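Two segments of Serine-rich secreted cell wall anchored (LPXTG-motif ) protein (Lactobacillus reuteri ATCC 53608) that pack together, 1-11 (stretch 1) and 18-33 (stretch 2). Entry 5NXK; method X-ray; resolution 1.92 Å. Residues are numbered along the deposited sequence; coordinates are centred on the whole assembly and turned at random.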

ATOM      1  N   ILE A   1      -3.410 -18.172  20.215  1.00 60.19           N
ATOM      2  CA  ILE A   1      -3.836 -18.016  21.600  1.00 57.91           C
ATOM      3  C   ILE A   1      -5.033 -17.042  21.666  1.00 68.54           C
ATOM      4  O   ILE A   1      -5.090 -16.182  22.540  1.00 81.31           O
ATOM      5  N   GLU A   2      -5.958 -17.176  20.708  1.00 58.97           N
ATOM      6  CA  GLU A   2      -7.287 -16.523  20.725  1.00 58.37           C
ATOM      7  C   GLU A   2      -8.031 -16.701  19.404  1.00 59.63           C
ATOM      8  O   GLU A   2      -7.611 -16.191  18.366  1.00 63.59           O
ATOM      9  N   GLU A   3      -9.175 -17.374  19.475  1.00 48.66           N
ATOM     10  CA  GLU A   3      -9.996 -17.666  18.305  1.00 41.58           C
ATOM     11  C   GLU A   3     -11.250 -16.785  18.195  1.00 43.63           C
ATOM     12  O   GLU A   3     -11.939 -16.554  19.191  1.00 42.19           O
ATOM     13  N   VAL A   4     -11.540 -16.270  17.000  1.00 37.61           N
ATOM     14  CA  VAL A   4     -12.682 -15.365  16.828  1.00 31.08           C
ATOM     15  C   VAL A   4     -13.547 -15.795  15.644  1.00 37.91           C
ATOM     16  O   VAL A   4     -13.034 -16.280  14.627  1.00 38.01           O
ATOM     17  N   SER A   5     -14.860 -15.603  15.770  1.00 31.58           N
ATOM     18  CA  SER A   5     -15.782 -16.073  14.749  1.00 34.40           C
ATOM     19  C   SER A   5     -16.763 -15.013  14.257  1.00 38.61           C
ATOM     20  O   SER A   5     -17.579 -15.291  13.370  1.00 39.37           O
ATOM     21  N   ASN A   6     -16.694 -13.807  14.815  1.00 34.93           N
ATOM     22  CA  ASN A   6     -17.602 -12.751  14.372  1.00 36.99           C
ATOM     23  C   ASN A   6     -17.097 -11.365  14.733  1.00 31.52           C
ATOM     24  O   ASN A   6     -16.040 -11.227  15.341  1.00 30.25           O
ATOM     25  N   GLU A   7     -17.863 -10.344  14.351  1.00 33.74           N
ATOM     26  CA  GLU A   7     -17.433  -8.963  14.519  1.00 32.23           C
ATOM     27  C   GLU A   7     -17.137  -8.623  15.974  1.00 36.47           C
ATOM     28  O   GLU A   7     -16.095  -8.050  16.275  1.00 30.57           O
ATOM     29  N   GLU A   8     -18.045  -8.977  16.879  1.00 35.83           N
ATOM     30  CA  GLU A   8     -17.869  -8.632  18.289  1.00 38.18           C
ATOM     31  C   GLU A   8     -16.651  -9.328  18.897  1.00 40.83           C
ATOM     32  O   GLU A   8     -15.908  -8.717  19.673  1.00 40.65           O
ATOM     33  N   GLU A   9     -16.425 -10.592  18.540  1.00 34.16           N
ATOM     34  CA  GLU A   9     -15.248 -11.291  19.061  1.00 37.14           C
ATOM     35  C   GLU A   9     -13.952 -10.711  18.476  1.00 36.44           C
ATOM     36  O   GLU A   9     -12.948 -10.555  19.188  1.00 34.67           O
ATOM     37  N   LEU A  10     -13.971 -10.375  17.189  1.00 34.87           N
ATOM     38  CA  LEU A  10     -12.777  -9.790  16.577  1.00 34.55           C
ATOM     39  C   LEU A  10     -12.470  -8.437  17.216  1.00 36.41           C
ATOM     40  O   LEU A  10     -11.318  -8.125  17.525  1.00 38.46           O
ATOM     41  N   LYS A  11     -13.513  -7.633  17.389  1.00 33.54           N
ATOM     42  CA  LYS A  11     -13.399  -6.327  18.014  1.00 34.55           C
ATOM     43  C   LYS A  11     -12.835  -6.455  19.417  1.00 38.81           C
ATOM     44  O   LYS A  11     -11.918  -5.717  19.797  1.00 39.65           O
ATOM     45  N   SER A  18      -3.564  -6.952  25.616  1.00 38.91           N
ATOM     46  CA  SER A  18      -2.696  -8.088  25.929  1.00 42.11           C
ATOM     47  C   SER A  18      -2.718  -9.145  24.818  1.00 38.90           C
ATOM     48  O   SER A  18      -1.929 -10.090  24.824  1.00 41.61           O
ATOM     49  N   ILE A  19      -3.622  -8.976  23.856  1.00 35.83           N
ATOM     50  CA  ILE A  19      -3.788  -9.959  22.786  1.00 37.62           C
ATOM     51  C   ILE A  19      -2.765  -9.735  21.673  1.00 39.07           C
ATOM     52  O   ILE A  19      -2.615  -8.610  21.177  1.00 37.30           O
ATOM     53  N   THR A  20      -2.029 -10.795  21.334  1.00 37.79           N
ATOM     54  CA  THR A  20      -1.020 -10.743  20.279  1.00 48.46           C
ATOM     55  C   THR A  20      -1.353 -11.625  19.059  1.00 46.72           C
ATOM     56  O   THR A  20      -0.910 -11.337  17.947  1.00 43.33           O
ATOM     57  N   THR A  21      -2.109 -12.702  19.268  1.00 41.28           N
ATOM     58  CA  THR A  21      -2.403 -13.631  18.179  1.00 39.41           C
ATOM     59  C   THR A  21      -3.900 -13.932  18.086  1.00 42.36           C
ATOM     60  O   THR A  21      -4.559 -14.207  19.091  1.00 39.37           O
ATOM     61  N   ILE A  22      -4.436 -13.842  16.874  1.00 35.30           N
ATOM     62  CA  ILE A  22      -5.864 -14.013  16.635  1.00 34.37           C
ATOM     63  C   ILE A  22      -6.066 -14.969  15.465  1.00 35.44           C
ATOM     64  O   ILE A  22      -5.425 -14.804  14.421  1.00 34.76           O
ATOM     65  N   LYS A  23      -6.909 -15.985  15.642  1.00 33.13           N
ATOM     66  CA  LYS A  23      -7.202 -16.936  14.571  1.00 36.31           C
ATOM     67  C   LYS A  23      -8.653 -16.815  14.143  1.00 40.48           C
ATOM     68  O   LYS A  23      -9.550 -16.877  14.981  1.00 33.92           O
ATOM     69  N   LEU A  24      -8.884 -16.657  12.843  1.00 41.42           N
ATOM     70  CA  LEU A  24     -10.245 -16.625  12.319  1.00 39.32           C
ATOM     71  C   LEU A  24     -10.771 -18.051  12.239  1.00 40.98           C
ATOM     72  O   LEU A  24     -10.103 -18.931  11.699  1.00 38.34           O
ATOM     73  N   LYS A  25     -11.955 -18.283  12.799  1.00 41.87           N
ATOM     74  CA  LYS A  25     -12.587 -19.601  12.736  1.00 47.82           C
ATOM     75  C   LYS A  25     -13.722 -19.577  11.720  1.00 49.03           C
ATOM     76  O   LYS A  25     -14.352 -20.595  11.449  1.00 42.71           O
ATOM     77  N   ASN A  26     -13.976 -18.397  11.167  1.00 45.78           N
ATOM     78  CA  ASN A  26     -15.080 -18.187  10.243  1.00 44.38           C
ATOM     79  C   ASN A  26     -14.870 -16.887   9.469  1.00 37.28           C
ATOM     80  O   ASN A  26     -14.071 -16.032   9.874  1.00 33.61           O
ATOM     81  N   ASN A  27     -15.574 -16.732   8.356  1.00 37.84           N
ATOM     82  CA  ASN A  27     -15.577 -15.449   7.669  1.00 43.08           C
ATOM     83  C   ASN A  27     -16.255 -14.410   8.538  1.00 44.10           C
ATOM     84  O   ASN A  27     -17.260 -14.695   9.179  1.00 46.96           O
ATOM     85  N   ILE A  28     -15.729 -13.196   8.532  1.00 34.49           N
ATOM     86  CA  ILE A  28     -16.270 -12.162   9.390  1.00 30.28           C
ATOM     87  C   ILE A  28     -16.711 -10.952   8.583  1.00 37.05           C
ATOM     88  O   ILE A  28     -15.963 -10.448   7.735  1.00 35.59           O
ATOM     89  N   THR A  29     -17.923 -10.481   8.856  1.00 35.06           N
ATOM     90  CA  THR A  29     -18.394  -9.239   8.259  1.00 39.98           C
ATOM     91  C   THR A  29     -18.445  -8.131   9.304  1.00 38.77           C
ATOM     92  O   THR A  29     -19.090  -8.275  10.347  1.00 41.06           O
ATOM     93  N   LEU A  30     -17.778  -7.020   9.008  1.00 35.90           N
ATOM     94  CA  LEU A  30     -17.733  -5.880   9.913  1.00 37.48           C
ATOM     95  C   LEU A  30     -18.685  -4.773   9.466  1.00 46.91           C
ATOM     96  O   LEU A  30     -18.504  -4.177   8.398  1.00 51.66           O
ATOM     97  N   ASN A  31     -19.696  -4.497  10.286  1.00 42.02           N
ATOM     98  CA  ASN A  31     -20.612  -3.391  10.025  1.00 42.33           C
ATOM     99  C   ASN A  31     -20.064  -2.081  10.586  1.00 40.37           C
ATOM    100  O   ASN A  31     -20.503  -0.987  10.215  1.00 38.50           O
ATOM    101  N   ASN A  32     -19.078  -2.202  11.463  1.00 39.91           N
ATOM    102  CA  ASN A  32     -18.444  -1.034  12.050  1.00 43.54           C
ATOM    103  C   ASN A  32     -16.928  -1.105  11.897  1.00 40.82           C
ATOM    104  O   ASN A  32     -16.372  -2.192  11.749  1.00 46.44           O
ATOM    105  N   ALA A  33     -16.264   0.046  11.927  1.00 35.83           N
ATOM    106  CA  ALA A  33     -14.807   0.069  11.992  1.00 38.58           C
ATOM    107  C   ALA A  33     -14.373  -0.320  13.402  1.00 40.35           C
ATOM    108  O   ALA A  33     -15.058  -0.005  14.369  1.00 42.14           O
TER

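Stretch 2 meets stretch 1 first at Ile19 (m, chi2 m), whose CD1 lies 3.5 Å from Glu2 OE1, so the aliphatic end of one side chain borders the carboxylate of the other. Thr21 (m) follows, its backbone O 3.4 Å from Glu2 CB; a beta-branched residue suits a strand.

From Lys23 the backbones pair as parallel strands. Lys23 N donates to Glu2 O (2.8 Å), Val4 N to Lys23 O (2.9 Å) and Lys25 N to Val4 O (2.9 Å). Because side chains alternate along a strand, Glu3 and Lys23 share one face and Val4 and Leu24 the other. Branched Ile22 (m, t) places CG2 3.6 Å from Val4 CG2 and 4.0 Å from Leu10 CD1, filling space between strand and helix. Lys23 (m) lays its CB 4.4 Å from Glu3 CG while its end leads away, which suits a long chain with a charged tip. Leu24 (m, t) brings CD2 to 3.7 Å from Val4 CG2.

Lys25 (m, m, m) points toward stretch 1; its CB sits 3.4 Å from Ser5 OG, and its NZ lies 4.4 Å from Glu3 OE1, beyond a salt bridge. Asn26 (t) also points toward it, CB 3.9 Å from Ser5 O. At Asn27, water 1 donates to Ser5 O (3.0 Å) and weakly to Asn27 O (3.4 Å), linking two carbonyls.

Ile28 (m, t) points inward, its CD1 4.0 Å from Val4 CG2 and 4.1 Å from Leu10 CB; beta-branching suits the strand. Water 2 lies 2.7 Å from both Glu7 OE1 and Thr29 O. Leu30 (m, t) extends this apolar cluster, CD2 lying 4.1 Å from Leu10 CD2 and 3.8 Å from Glu7 CG.

Glu7 (t, t) stretches its carboxylate to the loop after the strand, offering one oxygen to each backbone N-H: Asn31 N donates to Glu7 OE1 (2.9 Å) and Asn32 N to Glu7 OE2 (2.9 Å). Asn32 (m) points toward stretch 1, CB 3.5 Å from Glu7 OE2.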

ATOM      1  CB  ILE A   1      -2.653 -17.528  22.518  1.00 65.09           C
ATOM      2  CG1 ILE A   1      -1.401 -18.391  22.321  1.00 64.06           C
ATOM      3  CG2 ILE A   1      -3.024 -17.534  24.021  1.00 64.21           C
ATOM      4  CD1 ILE A   1      -0.346 -18.209  23.411  1.00 59.16           C
ATOM      5  CB  GLU A   2      -7.189 -15.028  21.035  1.00 58.68           C
ATOM      6  CG  GLU A   2      -8.532 -14.331  21.168  1.00 66.60           C
ATOM      7  CD  GLU A   2      -9.119 -14.445  22.574  1.00 80.22           C
ATOM      8  OE1 GLU A   2      -8.343 -14.433  23.559  1.00 82.16           O
ATOM      9  OE2 GLU A   2     -10.361 -14.529  22.696  1.00 80.52           O
ATOM     10  CB  GLU A   3     -10.357 -19.146  18.338  1.00 46.20           C
ATOM     11  CG  GLU A   3      -9.105 -20.013  18.523  1.00 56.70           C
ATOM     12  CD  GLU A   3      -9.357 -21.508  18.390  1.00 67.26           C
ATOM     13  OE1 GLU A   3     -10.535 -21.929  18.362  1.00 68.54           O
ATOM     14  OE2 GLU A   3      -8.362 -22.267  18.328  1.00 71.15           O
ATOM     15  CB  VAL A   4     -12.239 -13.873  16.641  1.00 34.24           C
ATOM     16  CG1 VAL A   4     -11.511 -13.329  17.881  1.00 34.75           C
ATOM     17  CG2 VAL A   4     -11.394 -13.699  15.383  1.00 31.06           C
ATOM     18  CB  SER A   5     -16.576 -17.267  15.285  1.00 41.30           C
ATOM     19  OG  SER A   5     -15.717 -18.366  15.523  1.00 51.26           O
ATOM     20  CB  ASN A   6     -19.004 -12.973  14.954  1.00 38.86           C
ATOM     21  CG  ASN A   6     -19.014 -12.967  16.470  1.00 37.99           C
ATOM     22  OD1 ASN A   6     -18.384 -12.120  17.109  1.00 37.96           O
ATOM     23  ND2 ASN A   6     -19.716 -13.928  17.057  1.00 38.97           N
ATOM     24  CB  GLU A   7     -18.482  -8.003  13.949  1.00 32.21           C
ATOM     25  CG  GLU A   7     -18.172  -6.534  14.219  1.00 37.44           C
ATOM     26  CD  GLU A   7     -18.973  -5.583  13.333  1.00 49.93           C
ATOM     27  OE1 GLU A   7     -19.994  -6.008  12.743  1.00 52.77           O
ATOM     28  OE2 GLU A   7     -18.556  -4.411  13.201  1.00 51.13           O
ATOM     29  CB  GLU A   8     -19.125  -8.987  19.093  1.00 46.10           C
ATOM     30  CG  GLU A   8     -20.299  -8.042  18.881  1.00 57.43           C
ATOM     31  CD  GLU A   8     -19.923  -6.571  19.028  1.00 70.43           C
ATOM     32  OE1 GLU A   8     -19.352  -6.193  20.075  1.00 72.57           O
ATOM     33  OE2 GLU A   8     -20.206  -5.788  18.091  1.00 75.22           O
ATOM     34  CB  GLU A   9     -15.338 -12.794  18.768  1.00 38.13           C
ATOM     35  CG  GLU A   9     -16.446 -13.517  19.546  1.00 43.90           C
ATOM     36  CD  GLU A   9     -16.664 -14.971  19.116  1.00 45.27           C
ATOM     37  OE1 GLU A   9     -16.006 -15.445  18.169  1.00 41.50           O
ATOM     38  OE2 GLU A   9     -17.507 -15.649  19.746  1.00 55.64           O
ATOM     39  CB  LEU A  10     -12.945  -9.635  15.066  1.00 37.21           C
ATOM     40  CG  LEU A  10     -11.713  -9.087  14.334  1.00 36.42           C
ATOM     41  CD1 LEU A  10     -10.490  -9.984  14.583  1.00 32.49           C
ATOM     42  CD2 LEU A  10     -11.991  -8.953  12.840  1.00 38.33           C
ATOM     43  CB  LYS A  11     -14.755  -5.626  18.052  1.00 33.26           C
ATOM     44  CG  LYS A  11     -14.725  -4.303  18.801  1.00 33.55           C
ATOM     45  CD  LYS A  11     -16.089  -3.621  18.813  1.00 40.81           C
ATOM     46  CE  LYS A  11     -16.057  -2.368  19.682  1.00 46.35           C
ATOM     47  NZ  LYS A  11     -17.394  -1.723  19.799  1.00 52.61           N
ATOM     48  CB  SER A  18      -3.118  -8.702  27.271  1.00 49.03           C
ATOM     49  OG  SER A  18      -2.683 -10.041  27.406  1.00 51.93           O
ATOM     50  CB  ILE A  19      -5.217  -9.918  22.196  1.00 39.48           C
ATOM     51  CG1 ILE A  19      -6.229 -10.414  23.231  1.00 44.38           C
ATOM     52  CG2 ILE A  19      -5.324 -10.819  20.980  1.00 33.01           C
ATOM     53  CD1 ILE A  19      -5.969 -11.830  23.705  1.00 45.05           C
ATOM     54  CB  THR A  20       0.379 -11.161  20.803  1.00 41.68           C
ATOM     55  OG1 THR A  20       0.364 -12.530  21.220  1.00 41.39           O
ATOM     56  CG2 THR A  20       0.811 -10.263  21.950  1.00 44.96           C
ATOM     57  CB  THR A  21      -1.614 -14.946  18.334  1.00 41.42           C
ATOM     58  OG1 THR A  21      -0.226 -14.648  18.528  1.00 46.72           O
ATOM     59  CG2 THR A  21      -1.779 -15.814  17.097  1.00 41.83           C
ATOM     60  CB  ILE A  22      -6.537 -12.649  16.341  1.00 35.50           C
ATOM     61  CG1 ILE A  22      -6.374 -11.704  17.531  1.00 32.31           C
ATOM     62  CG2 ILE A  22      -8.002 -12.809  15.949  1.00 34.35           C
ATOM     63  CD1 ILE A  22      -6.814 -10.299  17.237  1.00 29.33           C
ATOM     64  CB  LYS A  23      -6.943 -18.383  15.001  1.00 42.40           C
ATOM     65  CG  LYS A  23      -5.493 -18.764  15.197  1.00 56.90           C
ATOM     66  CD  LYS A  23      -5.357 -20.282  15.269  1.00 63.41           C
ATOM     67  CE  LYS A  23      -6.024 -20.937  14.068  1.00 68.04           C
ATOM     68  NZ  LYS A  23      -5.755 -22.404  13.983  1.00 74.34           N
ATOM     69  CB  LEU A  24     -10.292 -15.960  10.936  1.00 39.61           C
ATOM     70  CG  LEU A  24      -9.648 -14.573  10.819  1.00 43.24           C
ATOM     71  CD1 LEU A  24      -9.775 -13.992   9.402  1.00 38.91           C
ATOM     72  CD2 LEU A  24     -10.261 -13.624  11.848  1.00 35.27           C
ATOM     73  CB  LYS A  25     -13.127 -20.021  14.108  1.00 49.86           C
ATOM     74  CG  LYS A  25     -12.063 -20.119  15.193  1.00 55.40           C
ATOM     75  CD  LYS A  25     -10.906 -21.008  14.776  1.00 61.25           C
ATOM     76  CE  LYS A  25     -11.281 -22.474  14.785  1.00 64.34           C
ATOM     77  NZ  LYS A  25     -10.171 -23.290  14.211  1.00 66.99           N
ATOM     78  CB  ASN A  26     -16.410 -18.146  11.019  1.00 50.39           C
ATOM     79  CG  ASN A  26     -17.637 -18.270  10.116  1.00 61.16           C
ATOM     80  OD1 ASN A  26     -17.522 -18.492   8.909  1.00 60.58           O
ATOM     81  ND2 ASN A  26     -18.822 -18.142  10.710  1.00 61.29           N
ATOM     82  CB  ASN A  27     -16.284 -15.541   6.319  1.00 38.42           C
ATOM     83  CG  ASN A  27     -15.718 -16.620   5.441  1.00 36.98           C
ATOM     84  OD1 ASN A  27     -14.504 -16.762   5.320  1.00 41.73           O
ATOM     85  ND2 ASN A  27     -16.596 -17.395   4.815  1.00 41.87           N
ATOM     86  CB  ILE A  28     -15.234 -11.726  10.438  1.00 38.05           C
ATOM     87  CG1 ILE A  28     -14.864 -12.933  11.315  1.00 39.10           C
ATOM     88  CG2 ILE A  28     -15.774 -10.572  11.269  1.00 37.98           C
ATOM     89  CD1 ILE A  28     -14.027 -12.606  12.512  1.00 34.71           C
ATOM     90  CB  THR A  29     -19.784  -9.399   7.632  1.00 41.33           C
ATOM     91  OG1 THR A  29     -19.729 -10.383   6.596  1.00 46.38           O
ATOM     92  CG2 THR A  29     -20.252  -8.075   7.043  1.00 37.31           C
ATOM     93  CB  LEU A  30     -16.306  -5.320  10.009  1.00 36.95           C
ATOM     94  CG  LEU A  30     -15.175  -6.303  10.324  1.00 38.22           C
ATOM     95  CD1 LEU A  30     -13.824  -5.593  10.296  1.00 35.27           C
ATOM     96  CD2 LEU A  30     -15.406  -6.968  11.666  1.00 36.89           C
ATOM     97  CB  ASN A  31     -21.986  -3.690  10.618  1.00 47.02           C
ATOM     98  CG  ASN A  31     -22.619  -4.933  10.013  1.00 55.00           C
ATOM     99  OD1 ASN A  31     -22.824  -5.933  10.698  1.00 66.58           O
ATOM    100  ND2 ASN A  31     -22.905  -4.881   8.717  1.00 49.96           N
ATOM    101  CB  ASN A  32     -18.813  -0.953  13.529  1.00 47.31           C
ATOM    102  CG  ASN A  32     -20.301  -0.829  13.742  1.00 57.17           C
ATOM    103  OD1 ASN A  32     -20.891   0.219  13.494  1.00 61.57           O
ATOM    104  ND2 ASN A  32     -20.930  -1.928  14.154  1.00 59.30           N
ATOM    105  CB  ALA A  33     -14.256   1.448  11.622  1.00 33.21           C
TER
HETATM  106  O   HOH W   1     -19.613 -14.212  11.519  1.00 53.01           O
HETATM  107  O   HOH W   2     -21.441  -8.063  11.700  1.00 46.54           O